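Local coordinates for protein putative peptidase (Chlamydophila abortus, PDB 3CE2) that probably acts as a zinc-dependent oligopeptidase of the M3B family, cutting a variety of small bioactive peptides, at residues A[375-386]-A[403-414]. Sequence-based numbering, arbitrary orientation.
With ZN (zinc ion), chain D.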
loop_
_atom_site.group_PDB
_atom_site.type_symbol
_atom_site.label_atom_id
_atom_site.label_comp_id
_atom_site.label_asym_id
_atom_site.label_seq_id
_atom_site.Cartn_x
_atom_site.Cartn_y
_atom_site.Cartn_z
ATOM N N TYR A 375 8.442 6.849 -7.222
ATOM C CA TYR A 375 8.526 5.486 -6.697
ATOM C C TYR A 375 9.938 5.088 -6.297
ATOM O O TYR A 375 10.896 5.803 -6.573
ATOM C CB TYR A 375 7.981 4.461 -7.709
ATOM C CG TYR A 375 8.801 4.327 -8.972
ATOM C CD1 TYR A 375 10.113 3.820 -8.938
ATOM C CD2 TYR A 375 8.263 4.685 -10.212
ATOM C CE1 TYR A 375 10.861 3.678 -10.111
ATOM C CE2 TYR A 375 9.001 4.549 -11.395
ATOM C CZ TYR A 375 10.296 4.046 -11.342
ATOM O OH TYR A 375 11.023 3.932 -12.511
ATOM N N SER A 376 10.035 3.929 -5.639
ATOM C CA SER A 376 11.290 3.250 -5.351
ATOM C C SER A 376 11.256 1.904 -6.010
ATOM O O SER A 376 10.232 1.230 -6.023
ATOM C CB SER A 376 11.435 3.011 -3.862
ATOM O OG SER A 376 10.831 4.073 -3.167
ATOM N N SER A 377 12.389 1.485 -6.538
ATOM C CA SER A 377 12.451 0.203 -7.192
ATOM C C SER A 377 13.885 -0.269 -7.075
ATOM O O SER A 377 14.685 0.347 -6.388
ATOM C CB SER A 377 11.999 0.330 -8.663
ATOM O OG SER A 377 12.100 -0.902 -9.352
ATOM N N GLY A 378 14.212 -1.352 -7.761
ATOM C CA GLY A 378 15.538 -1.933 -7.685
ATOM C C GLY A 378 15.290 -3.403 -7.517
ATOM O O GLY A 378 14.144 -3.845 -7.528
ATOM N N CYS A 379 16.343 -4.185 -7.384
ATOM C CA CYS A 379 16.141 -5.596 -7.083
ATOM C C CYS A 379 17.259 -6.008 -6.179
ATOM O O CYS A 379 18.060 -5.162 -5.747
ATOM C CB CYS A 379 16.167 -6.448 -8.352
ATOM S SG CYS A 379 17.697 -6.202 -9.277
ATOM N N TYR A 380 17.331 -7.313 -5.934
ATOM C CA TYR A 380 18.274 -7.865 -4.978
ATOM C C TYR A 380 19.682 -7.398 -5.261
ATOM O O TYR A 380 20.433 -7.087 -4.342
ATOM C CB TYR A 380 18.192 -9.392 -4.957
ATOM C CG TYR A 380 18.891 -10.017 -3.782
ATOM C CD1 TYR A 380 18.301 -10.017 -2.515
ATOM C CD2 TYR A 380 20.153 -10.603 -3.932
ATOM C CE1 TYR A 380 18.943 -10.590 -1.426
ATOM C CE2 TYR A 380 20.812 -11.177 -2.855
ATOM C CZ TYR A 380 20.203 -11.175 -1.601
ATOM O OH TYR A 380 20.854 -11.751 -0.532
ATOM N N ASP A 381 20.015 -7.284 -6.539
ATOM C CA ASP A 381 21.390 -6.987 -6.937
ATOM C C ASP A 381 21.783 -5.503 -7.052
ATOM O O ASP A 381 22.968 -5.166 -7.052
ATOM C CB ASP A 381 21.735 -7.782 -8.199
ATOM C CG ASP A 381 21.774 -9.287 -7.930
ATOM O OD1 ASP A 381 22.586 -9.703 -7.068
ATOM O OD2 ASP A 381 20.985 -10.044 -8.549
ATOM N N SER A 382 20.789 -4.621 -7.100
ATOM C CA SER A 382 21.033 -3.188 -7.260
ATOM C C SER A 382 20.918 -2.432 -5.944
ATOM O O SER A 382 20.401 -2.955 -4.961
ATOM C CB SER A 382 20.001 -2.624 -8.230
ATOM O OG SER A 382 18.682 -3.051 -7.890
ATOM N N HIS A 383 21.371 -1.187 -5.920
ATOM C CA HIS A 383 20.967 -0.331 -4.828
ATOM C C HIS A 383 19.543 0.095 -5.168
ATOM O O HIS A 383 19.055 -0.265 -6.236
ATOM C CB HIS A 383 21.922 0.849 -4.594
ATOM C CG HIS A 383 22.482 1.441 -5.840
ATOM N ND1 HIS A 383 23.810 1.317 -6.187
ATOM C CD2 HIS A 383 21.905 2.182 -6.814
ATOM C CE1 HIS A 383 24.025 1.943 -7.329
ATOM N NE2 HIS A 383 22.886 2.483 -7.728
ATOM N N PRO A 384 18.847 0.783 -4.237
ATOM C CA PRO A 384 17.482 1.190 -4.561
ATOM C C PRO A 384 17.510 2.339 -5.570
ATOM O O PRO A 384 18.488 3.080 -5.657
ATOM C CB PRO A 384 16.919 1.662 -3.221
ATOM C CG PRO A 384 18.104 1.996 -2.391
ATOM C CD PRO A 384 19.259 1.204 -2.887
ATOM N N TYR A 385 16.464 2.463 -6.364
ATOM C CA TYR A 385 16.435 3.502 -7.356
ATOM C C TYR A 385 15.180 4.273 -7.093
ATOM O O TYR A 385 14.094 3.705 -6.934
ATOM C CB TYR A 385 16.459 2.905 -8.761
ATOM C CG TYR A 385 17.843 2.476 -9.205
ATOM C CD1 TYR A 385 18.845 3.428 -9.399
ATOM C CD2 TYR A 385 18.153 1.128 -9.445
ATOM C CE1 TYR A 385 20.128 3.061 -9.817
ATOM C CE2 TYR A 385 19.436 0.746 -9.861
ATOM C CZ TYR A 385 20.419 1.731 -10.045
ATOM O OH TYR A 385 21.696 1.424 -10.460
ATOM N N VAL A 386 15.333 5.575 -6.978
ATOM C CA VAL A 386 14.194 6.423 -6.716
ATOM C C VAL A 386 13.924 7.275 -7.934
ATOM O O VAL A 386 14.779 8.081 -8.341
ATOM C CB VAL A 386 14.484 7.375 -5.572
ATOM C CG1 VAL A 386 13.289 8.253 -5.337
ATOM C CG2 VAL A 386 14.814 6.600 -4.354
ATOM N N GLU A 403 9.650 8.074 -0.357
ATOM C CA GLU A 403 10.382 7.155 -1.212
ATOM C C GLU A 403 11.695 6.751 -0.558
ATOM O O GLU A 403 12.138 5.617 -0.707
ATOM C CB GLU A 403 10.618 7.754 -2.608
ATOM C CG GLU A 403 9.328 8.014 -3.388
ATOM C CD GLU A 403 8.393 6.797 -3.454
ATOM O OE1 GLU A 403 8.824 5.660 -3.153
ATOM O OE2 GLU A 403 7.210 6.969 -3.800
ATOM N N GLY A 404 12.309 7.673 0.182
ATOM C CA GLY A 404 13.508 7.345 0.971
ATOM C C GLY A 404 13.222 6.246 1.992
ATOM O O GLY A 404 14.051 5.372 2.259
ATOM N N GLY A 405 12.027 6.284 2.559
ATOM C CA GLY A 405 11.598 5.225 3.431
ATOM C C GLY A 405 11.551 3.857 2.771
ATOM O O GLY A 405 12.150 2.912 3.303
ATOM N N HIS A 406 10.832 3.726 1.643
ATOM C CA HIS A 406 10.755 2.430 0.937
ATOM C C HIS A 406 12.152 1.993 0.589
ATOM O O HIS A 406 12.503 0.829 0.704
ATOM C CB HIS A 406 9.997 2.511 -0.401
ATOM C CG HIS A 406 8.525 2.702 -0.275
ATOM N ND1 HIS A 406 7.753 1.994 0.619
ATOM C CD2 HIS A 406 7.672 3.494 -0.968
ATOM C CE1 HIS A 406 6.491 2.364 0.495
ATOM N NE2 HIS A 406 6.415 3.277 -0.459
ATOM N N SER A 407 12.937 2.950 0.125
ATOM C CA SER A 407 14.262 2.684 -0.355
ATOM C C SER A 407 15.188 2.125 0.718
ATOM O O SER A 407 15.795 1.088 0.508
ATOM C CB SER A 407 14.843 3.941 -1.003
ATOM O OG SER A 407 14.290 4.048 -2.304
ATOM N N MET A 408 15.285 2.804 1.857
ATOM C CA MET A 408 16.066 2.297 2.972
ATOM C C MET A 408 15.570 0.927 3.455
ATOM O O MET A 408 16.387 0.001 3.685
ATOM C CB MET A 408 16.121 3.324 4.100
ATOM C CG MET A 408 16.918 4.576 3.704
ATOM S SD MET A 408 18.675 4.227 3.329
ATOM C CE MET A 408 19.360 4.215 4.973
ATOM N N HIS A 409 14.249 0.765 3.548
ATOM C CA HIS A 409 13.668 -0.533 3.915
ATOM C C HIS A 409 14.282 -1.589 2.994
ATOM O O HIS A 409 14.857 -2.596 3.464
ATOM C CB HIS A 409 12.156 -0.504 3.716
ATOM C CG HIS A 409 11.404 -1.595 4.417
ATOM N ND1 HIS A 409 12.015 -2.706 4.964
ATOM C CD2 HIS A 409 10.075 -1.752 4.633
ATOM C CE1 HIS A 409 11.097 -3.490 5.506
ATOM N NE2 HIS A 409 9.911 -2.939 5.305
ATOM N N SER A 410 14.174 -1.353 1.684
ATOM C CA SER A 410 14.629 -2.341 0.692
ATOM C C SER A 410 16.130 -2.581 0.759
ATOM O O SER A 410 16.611 -3.710 0.640
ATOM C CB SER A 410 14.233 -1.912 -0.718
ATOM O OG SER A 410 12.924 -2.391 -1.033
ATOM N N TYR A 411 16.858 -1.496 0.957
ATOM C CA TYR A 411 18.278 -1.524 1.031
ATOM C C TYR A 411 18.666 -2.407 2.206
ATOM O O TYR A 411 19.418 -3.363 2.040
ATOM C CB TYR A 411 18.776 -0.099 1.226
ATOM C CG TYR A 411 20.201 0.011 1.649
ATOM C CD1 TYR A 411 21.225 0.003 0.711
ATOM C CD2 TYR A 411 20.531 0.145 2.990
ATOM C CE1 TYR A 411 22.558 0.127 1.099
ATOM C CE2 TYR A 411 21.860 0.256 3.401
ATOM C CZ TYR A 411 22.868 0.239 2.449
ATOM O OH TYR A 411 24.184 0.349 2.847
ATOM N N PHE A 412 18.136 -2.102 3.385
ATOM C CA PHE A 412 18.457 -2.870 4.578
ATOM C C PHE A 412 18.112 -4.345 4.443
ATOM O O PHE A 412 18.885 -5.191 4.864
ATOM C CB PHE A 412 17.726 -2.305 5.784
ATOM C CG PHE A 412 18.404 -1.137 6.415
ATOM C CD1 PHE A 412 19.771 -1.146 6.628
ATOM C CD2 PHE A 412 17.669 -0.052 6.848
ATOM C CE1 PHE A 412 20.391 -0.070 7.252
ATOM C CE2 PHE A 412 18.276 1.036 7.465
ATOM C CZ PHE A 412 19.637 1.022 7.670
ATOM N N SER A 413 16.960 -4.652 3.856
ATOM C CA SER A 413 16.515 -6.035 3.682
ATOM C C SER A 413 17.379 -6.833 2.733
ATOM O O SER A 413 17.625 -8.016 2.967
ATOM C CB SER A 413 15.061 -6.097 3.220
ATOM O OG SER A 413 14.197 -5.788 4.296
ATOM N N ARG A 414 17.822 -6.194 1.656
ATOM C CA ARG A 414 18.650 -6.866 0.647
ATOM C C ARG A 414 20.032 -7.175 1.188
ATOM O O ARG A 414 20.582 -8.242 0.928
ATOM C CB ARG A 414 18.790 -5.999 -0.596
ATOM C CG ARG A 414 17.571 -6.038 -1.479
ATOM C CD ARG A 414 17.553 -4.866 -2.406
ATOM N NE ARG A 414 16.243 -4.755 -3.011
ATOM C CZ ARG A 414 15.842 -3.718 -3.728
ATOM N NH1 ARG A 414 16.665 -2.700 -3.960
ATOM N NH2 ARG A 414 14.617 -3.720 -4.219
HETATM ZN ZN ZN D . 4.561 4.359 -0.795
#
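R414 lies along C379 and G378 of the 375-386 hairpin, where the helix bearing the HExxH zinc motif of this M3 peptidase packs against one face of the small sheet, with S376 and V386 both pointing at it. The axes of strand 375-377 and the helix run nearly parallel, 14° apart. Beyond CB, R414 CG sits near Y380 CA and CD1; the tyrosine ring is turned 65° from the guanidinium plane, and its hydroxyl bonds to Q417 O. The chain then extends from CG to NE, carrying CD to 3.4 Å from C379 O. That carbonyl oxygen lies 3.1 Å above the guanidinium plane, offset toward the rim, and S410 CB is over the centre of the opposite face; the angles at NE and NH1 are poor for hydrogen bonds to C379 O. At the tip, P384 CA lies at the edge, 4.0 Å from NH1, and NH2 stands 3.3 Å from G378 O. C379 to S382 form a type I turn, with C379 N donating to S382 OG nearly straight. Midway, P384 CB packs 3.7 Å from S407 OG, and V386 CG2 approaches the same hydroxyl. At the metal end, H406 NE2 binds zinc, completed by H402 and E430. E403, whose counterpart in such motifs is the general base, bends at chi2 toward the strand, where S376 OG donates to E403 OE1 at 2.6 Å, meeting the anti side 18° out of the carboxylate plane.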